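Local coordinates for type I polyketide synthase PikAII (Streptomyces venezuelae, PDB 3QP9), which is a C2-type ketoreductase domain of a modular polyketide synthase, probably acting in epimerization of the growing chain rather than in ketone reduction, at residues 152-160 against 169-177; 366-377 against 414-425. All coordinates share one frame; numbering follows the deposited sequence.

Contact 1: 152-160 against 169-177; sequences WCVTHGAVS and SPAQAMVWG
Three hydrogen bonds join Thr155, His156 and Gly157 to the N-cap Ser169 and to Gln172 and Trp176 of the helix that follows it. Trp176 NE1 gives the straightest of them, 2.8 Å to Thr155 OG1 with an N-H...O angle of 168°, and the hydroxyl lies in the plane of the indole at its edge. Thr155 presents that oxygen by placing OG1 between its own N and carbonyl carbon (chi1 56°). The same oxygen also bonds to Asp195 OD2, which takes the Ala158 N-H as well, and so the indole is tied through one hydroxyl to the neighbouring strand 190-196. Gln172 lies alongside Thr155, running the other way, and its OE1 accepts from His156 N at 2.9 Å, with the donor above the amide plane. Ser169 N donates to Gly157 O at 2.9 Å, just after the chain has turned out of the strand.

This is the first half of a Rossmann-type beta-alpha-beta unit, in which strand 151-156 leads through a loop into helix 170-185 and on to strand 190-196. The helix start is closed by Ser169, its OG accepting from Gln172 N at 3.0 Å. Glu118 OE2 bonds to both Ser169 OG and Gln172 NE2, fixing the rotation of the amide. That nitrogen sits over one face of the His156 imidazole, toward the rim, with the two planes 80° apart; ND1 of the imidazole is held by Ser198 O.

Packing contacts fill in between these bonds. Val159 CG1 lies over the five-membered ring of Trp176, 4.2 Å from its centroid, a CH-pi contact. Ala158 CB packs on Gln172 CB at 3.7 Å, while Ala173 CB approaches Ala158 O to 3.4 Å. Farther back along the strand, Cys153 CB meets Val175 CG1.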
loop_
_atom_site.group_PDB
_atom_site.type_symbol
_atom_site.label_atom_id
_atom_site.label_comp_id
_atom_site.label_asym_id
_atom_site.label_seq_id
_atom_site.Cartn_x
_atom_site.Cartn_y
_atom_site.Cartn_z
ATOM N N TRP A 152 -9.908 -13.624 -8.361
ATOM C CA TRP A 152 -9.161 -12.474 -8.954
ATOM C C TRP A 152 -9.836 -11.137 -8.550
ATOM O O TRP A 152 -11.070 -11.002 -8.698
ATOM C CB TRP A 152 -9.133 -12.631 -10.444
ATOM C CG TRP A 152 -8.217 -13.706 -10.946
ATOM C CD1 TRP A 152 -8.510 -15.063 -11.063
ATOM C CD2 TRP A 152 -6.872 -13.543 -11.389
ATOM N NE1 TRP A 152 -7.427 -15.722 -11.609
ATOM C CE2 TRP A 152 -6.417 -14.807 -11.829
ATOM C CE3 TRP A 152 -6.037 -12.422 -11.558
ATOM C CZ2 TRP A 152 -5.099 -15.009 -12.325
ATOM C CZ3 TRP A 152 -4.768 -12.589 -12.066
ATOM C CH2 TRP A 152 -4.319 -13.870 -12.503
ATOM N N CYS A 153 -9.058 -10.142 -8.079
ATOM C CA CYS A 153 -9.658 -8.842 -7.669
ATOM C C CYS A 153 -9.267 -7.792 -8.658
ATOM O O CYS A 153 -8.111 -7.613 -8.921
ATOM C CB CYS A 153 -9.200 -8.427 -6.243
ATOM S SG CYS A 153 -9.829 -9.559 -4.967
ATOM N N VAL A 154 -10.243 -7.134 -9.248
ATOM C CA VAL A 154 -9.981 -6.155 -10.284
ATOM C C VAL A 154 -10.152 -4.758 -9.740
ATOM O O VAL A 154 -11.148 -4.477 -9.044
ATOM C CB VAL A 154 -10.858 -6.434 -11.499
ATOM C CG1 VAL A 154 -10.690 -5.356 -12.585
ATOM C CG2 VAL A 154 -10.476 -7.843 -12.122
ATOM N N THR A 155 -9.171 -3.855 -10.018
ATOM C CA THR A 155 -9.271 -2.484 -9.603
ATOM C C THR A 155 -9.182 -1.620 -10.858
ATOM O O THR A 155 -8.959 -2.135 -11.925
ATOM C CB THR A 155 -8.103 -2.093 -8.639
ATOM O OG1 THR A 155 -6.833 -2.370 -9.303
ATOM C CG2 THR A 155 -8.220 -2.849 -7.277
ATOM N N HIS A 156 -9.390 -0.299 -10.736
ATOM C CA HIS A 156 -9.109 0.670 -11.846
ATOM C C HIS A 156 -8.479 1.874 -11.212
ATOM O O HIS A 156 -8.946 2.336 -10.180
ATOM C CB HIS A 156 -10.408 1.049 -12.659
ATOM C CG HIS A 156 -11.495 1.662 -11.839
ATOM N ND1 HIS A 156 -11.657 3.028 -11.732
ATOM C CD2 HIS A 156 -12.492 1.098 -11.089
ATOM C CE1 HIS A 156 -12.682 3.290 -10.931
ATOM N NE2 HIS A 156 -13.205 2.138 -10.521
ATOM N N GLY A 157 -7.404 2.375 -11.809
ATOM C CA GLY A 157 -6.696 3.575 -11.283
ATOM C C GLY A 157 -5.894 3.325 -9.991
ATOM O O GLY A 157 -5.505 4.266 -9.335
ATOM N N ALA A 158 -5.702 2.073 -9.589
ATOM C CA ALA A 158 -5.012 1.788 -8.356
ATOM C C ALA A 158 -3.447 1.845 -8.350
ATOM O O ALA A 158 -2.835 1.972 -7.265
ATOM C CB ALA A 158 -5.538 0.464 -7.722
ATOM N N VAL A 159 -2.810 1.655 -9.494
ATOM C CA VAL A 159 -1.331 1.602 -9.534
ATOM C C VAL A 159 -0.898 2.508 -10.692
ATOM O O VAL A 159 -1.654 2.747 -11.622
ATOM C CB VAL A 159 -0.753 0.246 -9.734
ATOM C CG1 VAL A 159 -1.250 -0.773 -8.522
ATOM C CG2 VAL A 159 -1.210 -0.313 -11.130
ATOM N N SER A 160 0.317 2.956 -10.611
ATOM C CA SER A 160 0.976 3.743 -11.689
ATOM C C SER A 160 2.081 2.894 -12.354
ATOM O O SER A 160 2.993 2.481 -11.673
ATOM C CB SER A 160 1.652 4.946 -11.060
ATOM O OG SER A 160 2.479 5.590 -12.057
ATOM N N SER A 169 -7.152 6.269 -8.021
ATOM C CA SER A 169 -7.852 5.720 -6.806
ATOM C C SER A 169 -6.932 5.084 -5.774
ATOM O O SER A 169 -6.723 3.891 -5.772
ATOM C CB SER A 169 -8.917 4.744 -7.153
ATOM O OG SER A 169 -9.297 4.218 -5.892
ATOM N N PRO A 170 -6.332 5.904 -4.905
ATOM C CA PRO A 170 -5.407 5.435 -3.965
ATOM C C PRO A 170 -6.155 4.502 -3.027
ATOM O O PRO A 170 -5.568 3.531 -2.506
ATOM C CB PRO A 170 -4.980 6.751 -3.277
ATOM C CG PRO A 170 -6.147 7.708 -3.623
ATOM C CD PRO A 170 -6.279 7.374 -4.993
ATOM N N ALA A 171 -7.461 4.717 -2.855
ATOM C CA ALA A 171 -8.154 3.749 -2.014
ATOM C C ALA A 171 -8.165 2.336 -2.564
ATOM O O ALA A 171 -8.053 1.373 -1.783
ATOM C CB ALA A 171 -9.612 4.208 -1.700
ATOM N N GLN A 172 -8.267 2.181 -3.879
ATOM C CA GLN A 172 -8.251 0.795 -4.457
ATOM C C GLN A 172 -6.869 0.130 -4.314
ATOM O O GLN A 172 -6.778 -1.083 -4.318
ATOM C CB GLN A 172 -8.763 0.799 -5.902
ATOM C CG GLN A 172 -10.281 1.092 -6.006
ATOM C CD GLN A 172 -10.805 0.942 -7.374
ATOM O OE1 GLN A 172 -10.489 -0.050 -8.040
ATOM N NE2 GLN A 172 -11.702 1.893 -7.818
ATOM N N ALA A 173 -5.778 0.917 -4.273
ATOM C CA ALA A 173 -4.440 0.296 -3.991
ATOM C C ALA A 173 -4.468 -0.455 -2.669
ATOM O O ALA A 173 -3.611 -1.284 -2.495
ATOM C CB ALA A 173 -3.287 1.364 -3.946
ATOM N N MET A 174 -5.412 -0.153 -1.729
ATOM C CA MET A 174 -5.446 -0.903 -0.409
ATOM C C MET A 174 -5.867 -2.337 -0.628
ATOM O O MET A 174 -5.446 -3.234 0.098
ATOM C CB MET A 174 -6.383 -0.270 0.632
ATOM C CG MET A 174 -6.005 1.171 0.873
ATOM S SD MET A 174 -6.615 1.888 2.383
ATOM C CE MET A 174 -8.325 2.105 1.852
ATOM N N VAL A 175 -6.669 -2.589 -1.653
ATOM C CA VAL A 175 -6.941 -3.964 -2.005
ATOM C C VAL A 175 -5.706 -4.712 -2.524
ATOM O O VAL A 175 -5.506 -5.903 -2.239
ATOM C CB VAL A 175 -8.060 -4.011 -3.014
ATOM C CG1 VAL A 175 -8.114 -5.389 -3.677
ATOM C CG2 VAL A 175 -9.327 -3.629 -2.290
ATOM N N TRP A 176 -4.858 -4.020 -3.250
ATOM C CA TRP A 176 -3.575 -4.621 -3.688
ATOM C C TRP A 176 -2.749 -4.942 -2.475
ATOM O O TRP A 176 -2.099 -6.013 -2.397
ATOM C CB TRP A 176 -2.760 -3.683 -4.650
ATOM C CG TRP A 176 -3.316 -3.724 -6.081
ATOM C CD1 TRP A 176 -4.559 -3.248 -6.496
ATOM C CD2 TRP A 176 -2.745 -4.329 -7.239
ATOM N NE1 TRP A 176 -4.736 -3.475 -7.804
ATOM C CE2 TRP A 176 -3.655 -4.135 -8.293
ATOM C CE3 TRP A 176 -1.522 -5.015 -7.496
ATOM C CZ2 TRP A 176 -3.424 -4.597 -9.602
ATOM C CZ3 TRP A 176 -1.280 -5.419 -8.772
ATOM C CH2 TRP A 176 -2.232 -5.235 -9.836
ATOM N N GLY A 177 -2.688 -4.031 -1.519
ATOM C CA GLY A 177 -1.817 -4.319 -0.363
ATOM C C GLY A 177 -2.296 -5.555 0.385
ATOM O O GLY A 177 -1.511 -6.455 0.759
#

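Contact 2: 366-377 against 414-425; sequences LARVVTAKATAA and AYAAGTAFLDAL
Val369 lies over the first turn of the segment 414-425: CG1 comes within 3.4 Å of Ala414 O, and CB and both methyls pack against the Ala414 methyl. The two helices belong to the Rossmann fold of the ketoreductase domain. Helix 363-386 follows strand 343-348 and helix 413-426 follows strand 396-402, and here they run nearly parallel, 16° apart with their axes 7.8 Å from each other. Gly418 permits such a close approach, its CA standing 4.1 Å from Val370 CA.

Small residues continue the interface on both sides of the glycine. Before it, Leu366 CD1 and Val370 CG2 both reach the Ala417 methyl. Beyond it, Ala374 CB rests 3.6 Å from Phe421 CD2, and Ala377 CB meets Leu422 CD2 at 3.5 Å, with Leu425 CD1 alongside. Leu422 CD2 also lies against Lys373 O. A wider pi-type turn at 371-375 falls in this same part of the helix.

Tyr415 probably corresponds to the catalytic tyrosine of short-chain dehydrogenases, and the position of Lys373 is consistent with that of the active-site lysine in related ketoreductases. The Tyr415 side chain leaves its helix pointing away, but at chi1 -176° the ring swings back toward helix 363-386. The lysine chain, bent at chi2 and chi3, then meets the ring edge-on, CE to Tyr415 CE1 at 3.5 Å. Nearby, Thr419 OG1 is buried with no polar partner in the model. Lys373 NZ donates to Pro351 O and, at 2.8 Å, to a water whose oxygen makes a weak 3.0 Å bond with Tyr415 OH.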
loop_
_atom_site.group_PDB
_atom_site.type_symbol
_atom_site.label_atom_id
_atom_site.label_comp_id
_atom_site.label_asym_id
_atom_site.label_seq_id
_atom_site.Cartn_x
_atom_site.Cartn_y
_atom_site.Cartn_z
ATOM N N LEU A 366 -9.886 -4.113 10.289
ATOM C CA LEU A 366 -9.144 -3.691 9.096
ATOM C C LEU A 366 -9.227 -2.163 8.960
ATOM O O LEU A 366 -8.194 -1.502 8.801
ATOM C CB LEU A 366 -9.680 -4.370 7.816
ATOM C CG LEU A 366 -9.243 -3.813 6.459
ATOM C CD1 LEU A 366 -7.780 -4.147 6.283
ATOM C CD2 LEU A 366 -10.044 -4.364 5.248
ATOM N N ALA A 367 -10.470 -1.651 9.028
ATOM C CA ALA A 367 -10.805 -0.237 8.894
ATOM C C ALA A 367 -10.074 0.643 9.890
ATOM O O ALA A 367 -9.522 1.704 9.526
ATOM C CB ALA A 367 -12.287 -0.038 9.030
ATOM N N ARG A 368 -10.022 0.169 11.131
ATOM C CA ARG A 368 -9.227 0.828 12.185
ATOM C C ARG A 368 -7.751 0.894 11.854
ATOM O O ARG A 368 -7.084 1.865 12.223
ATOM C CB ARG A 368 -9.403 0.137 13.565
ATOM C CG ARG A 368 -10.336 0.832 14.541
ATOM C CD ARG A 368 -10.568 -0.022 15.895
ATOM N NE ARG A 368 -11.871 -0.648 15.769
ATOM C CZ ARG A 368 -12.146 -1.952 15.712
ATOM N NH1 ARG A 368 -13.402 -2.308 15.519
ATOM N NH2 ARG A 368 -11.229 -2.901 15.869
ATOM N N VAL A 369 -7.200 -0.141 11.219
ATOM C CA VAL A 369 -5.766 -0.158 11.009
ATOM C C VAL A 369 -5.497 0.779 9.842
ATOM O O VAL A 369 -4.476 1.489 9.843
ATOM C CB VAL A 369 -5.192 -1.600 10.756
ATOM C CG1 VAL A 369 -3.777 -1.540 10.148
ATOM C CG2 VAL A 369 -5.213 -2.506 12.027
ATOM N N VAL A 370 -6.410 0.810 8.858
ATOM C CA VAL A 370 -6.264 1.740 7.720
ATOM C C VAL A 370 -6.268 3.203 8.237
ATOM O O VAL A 370 -5.490 4.085 7.804
ATOM C CB VAL A 370 -7.386 1.488 6.676
ATOM C CG1 VAL A 370 -7.454 2.667 5.617
ATOM C CG2 VAL A 370 -7.232 0.042 6.032
ATOM N N THR A 371 -7.143 3.448 9.224
ATOM C CA THR A 371 -7.302 4.797 9.786
ATOM C C THR A 371 -5.992 5.213 10.462
ATOM O O THR A 371 -5.459 6.272 10.159
ATOM C CB THR A 371 -8.543 4.918 10.712
ATOM O OG1 THR A 371 -9.715 4.528 9.973
ATOM C CG2 THR A 371 -8.666 6.397 11.221
ATOM N N ALA A 372 -5.444 4.351 11.317
ATOM C CA ALA A 372 -4.196 4.679 11.999
ATOM C C ALA A 372 -3.017 4.943 11.061
ATOM O O ALA A 372 -2.099 5.700 11.440
ATOM C CB ALA A 372 -3.838 3.587 12.981
ATOM N N LYS A 373 -2.996 4.294 9.885
ATOM C CA LYS A 373 -1.833 4.404 8.998
ATOM C C LYS A 373 -2.017 5.462 7.916
ATOM O O LYS A 373 -1.065 6.148 7.490
ATOM C CB LYS A 373 -1.429 3.066 8.356
ATOM C CG LYS A 373 -0.757 2.016 9.228
ATOM C CD LYS A 373 0.327 2.518 10.175
ATOM C CE LYS A 373 1.724 2.227 9.698
ATOM N NZ LYS A 373 2.726 2.522 10.767
ATOM N N ALA A 374 -3.243 5.648 7.512
ATOM C CA ALA A 374 -3.524 6.476 6.325
ATOM C C ALA A 374 -4.383 7.733 6.450
ATOM O O ALA A 374 -4.285 8.613 5.591
ATOM C CB ALA A 374 -4.119 5.580 5.232
ATOM N N THR A 375 -5.264 7.831 7.420
ATOM C CA THR A 375 -6.215 8.994 7.465
ATOM C C THR A 375 -5.531 10.360 7.690
ATOM O O THR A 375 -5.913 11.421 7.050
ATOM C CB THR A 375 -7.324 8.778 8.515
ATOM O OG1 THR A 375 -8.137 7.674 8.050
ATOM C CG2 THR A 375 -8.217 10.039 8.659
ATOM N N ALA A 376 -4.580 10.376 8.611
ATOM C CA ALA A 376 -3.831 11.637 8.787
ATOM C C ALA A 376 -3.085 12.086 7.513
ATOM O O ALA A 376 -2.989 13.277 7.180
ATOM C CB ALA A 376 -2.928 11.539 10.021
ATOM N N ALA A 377 -2.534 11.114 6.771
ATOM C CA ALA A 377 -1.802 11.397 5.570
ATOM C C ALA A 377 -2.769 11.886 4.542
ATOM O O ALA A 377 -2.444 12.814 3.814
ATOM C CB ALA A 377 -1.018 10.119 5.071
ATOM N N ALA A 414 -3.911 -6.069 7.136
ATOM C CA ALA A 414 -4.378 -4.739 7.478
ATOM C C ALA A 414 -3.271 -3.704 7.368
ATOM O O ALA A 414 -3.494 -2.597 6.915
ATOM C CB ALA A 414 -4.898 -4.780 8.966
ATOM N N TYR A 415 -2.097 -4.034 7.902
ATOM C CA TYR A 415 -0.912 -3.114 7.861
ATOM C C TYR A 415 -0.560 -2.780 6.409
ATOM O O TYR A 415 -0.387 -1.629 6.070
ATOM C CB TYR A 415 0.214 -3.828 8.609
ATOM C CG TYR A 415 1.487 -3.095 8.788
ATOM C CD1 TYR A 415 1.550 -1.693 8.812
ATOM C CD2 TYR A 415 2.667 -3.822 8.939
ATOM C CE1 TYR A 415 2.809 -1.036 8.991
ATOM C CE2 TYR A 415 3.876 -3.205 9.105
ATOM C CZ TYR A 415 3.957 -1.826 9.148
ATOM O OH TYR A 415 5.237 -1.302 9.345
ATOM N N ALA A 416 -0.588 -3.785 5.516
ATOM C CA ALA A 416 -0.362 -3.596 4.086
ATOM C C ALA A 416 -1.430 -2.765 3.352
ATOM O O ALA A 416 -1.107 -1.880 2.541
ATOM C CB ALA A 416 -0.196 -4.973 3.406
ATOM N N ALA A 417 -2.707 -3.027 3.627
ATOM C CA ALA A 417 -3.759 -2.152 3.123
ATOM C C ALA A 417 -3.490 -0.661 3.414
ATOM O O ALA A 417 -3.543 0.172 2.502
ATOM C CB ALA A 417 -5.187 -2.605 3.705
ATOM N N GLY A 418 -3.237 -0.318 4.696
ATOM C CA GLY A 418 -3.160 1.104 5.086
ATOM C C GLY A 418 -1.914 1.769 4.481
ATOM O O GLY A 418 -1.940 2.880 4.031
ATOM N N THR A 419 -0.812 1.024 4.490
ATOM C CA THR A 419 0.482 1.509 4.102
ATOM C C THR A 419 0.494 1.545 2.563
ATOM O O THR A 419 1.114 2.457 1.948
ATOM C CB THR A 419 1.423 0.557 4.865
ATOM O OG1 THR A 419 2.227 1.239 5.813
ATOM C CG2 THR A 419 1.990 -0.698 4.238
ATOM N N ALA A 420 -0.237 0.620 1.918
ATOM C CA ALA A 420 -0.332 0.771 0.422
ATOM C C ALA A 420 -1.043 2.021 0.017
ATOM O O ALA A 420 -0.860 2.518 -1.109
ATOM C CB ALA A 420 -0.991 -0.484 -0.291
ATOM N N PHE A 421 -1.833 2.593 0.935
ATOM C CA PHE A 421 -2.528 3.834 0.559
ATOM C C PHE A 421 -1.519 4.940 0.480
ATOM O O PHE A 421 -1.636 5.862 -0.445
ATOM C CB PHE A 421 -3.610 4.210 1.578
ATOM C CG PHE A 421 -4.328 5.490 1.256
ATOM C CD1 PHE A 421 -5.424 5.472 0.383
ATOM C CD2 PHE A 421 -3.908 6.703 1.842
ATOM C CE1 PHE A 421 -6.089 6.653 0.068
ATOM C CE2 PHE A 421 -4.536 7.827 1.571
ATOM C CZ PHE A 421 -5.672 7.825 0.683
ATOM N N LEU A 422 -0.518 4.905 1.400
ATOM C CA LEU A 422 0.626 5.917 1.357
ATOM C C LEU A 422 1.404 5.885 0.077
ATOM O O LEU A 422 1.740 6.970 -0.559
ATOM C CB LEU A 422 1.582 5.684 2.545
ATOM C CG LEU A 422 0.941 5.545 3.898
ATOM C CD1 LEU A 422 1.995 5.353 4.954
ATOM C CD2 LEU A 422 0.170 6.901 4.215
ATOM N N ASP A 423 1.770 4.662 -0.350
ATOM C CA ASP A 423 2.548 4.469 -1.570
ATOM C C ASP A 423 1.708 4.934 -2.766
ATOM O O ASP A 423 2.199 5.593 -3.673
ATOM C CB ASP A 423 2.967 3.014 -1.774
ATOM C CG ASP A 423 3.845 2.497 -0.711
ATOM O OD1 ASP A 423 3.733 1.287 -0.438
ATOM O OD2 ASP A 423 4.822 3.198 -0.252
ATOM N N ALA A 424 0.409 4.714 -2.733
ATOM C CA ALA A 424 -0.422 5.249 -3.832
ATOM C C ALA A 424 -0.586 6.736 -3.902
ATOM O O ALA A 424 -0.776 7.260 -4.994
ATOM C CB ALA A 424 -1.850 4.644 -3.787
ATOM N N LEU A 425 -0.721 7.407 -2.748
ATOM C CA LEU A 425 -0.708 8.899 -2.700
ATOM C C LEU A 425 0.495 9.386 -3.449
ATOM O O LEU A 425 0.403 10.348 -4.202
ATOM C CB LEU A 425 -0.704 9.397 -1.255
ATOM C CG LEU A 425 -1.991 9.362 -0.419
ATOM C CD1 LEU A 425 -1.693 9.919 0.963
ATOM C CD2 LEU A 425 -3.140 10.196 -1.021
HETATM O O HOH W 1 4.313 0.364 11.619
#

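Overall arrangement
Both segments of contact 1 precede both of contact 2 in the sequence, yet their centres are only about 13 Å apart and both are buried near the middle of the molecule. Contact 1 joins a strand to the helix that follows it, 170-185; contact 2 pairs helices 363-386 and 413-426 of the ketoreductase domain. The seam between them is helical: Met174 packs with CG against Ala417 O and SD against Val370 CG1, while Pro170 lies on Phe421 and Ala424. Helix 170-185 thus covers part of the helix pair, joining the earlier Rossmann-like half of the chain to the half that probably carries the active site.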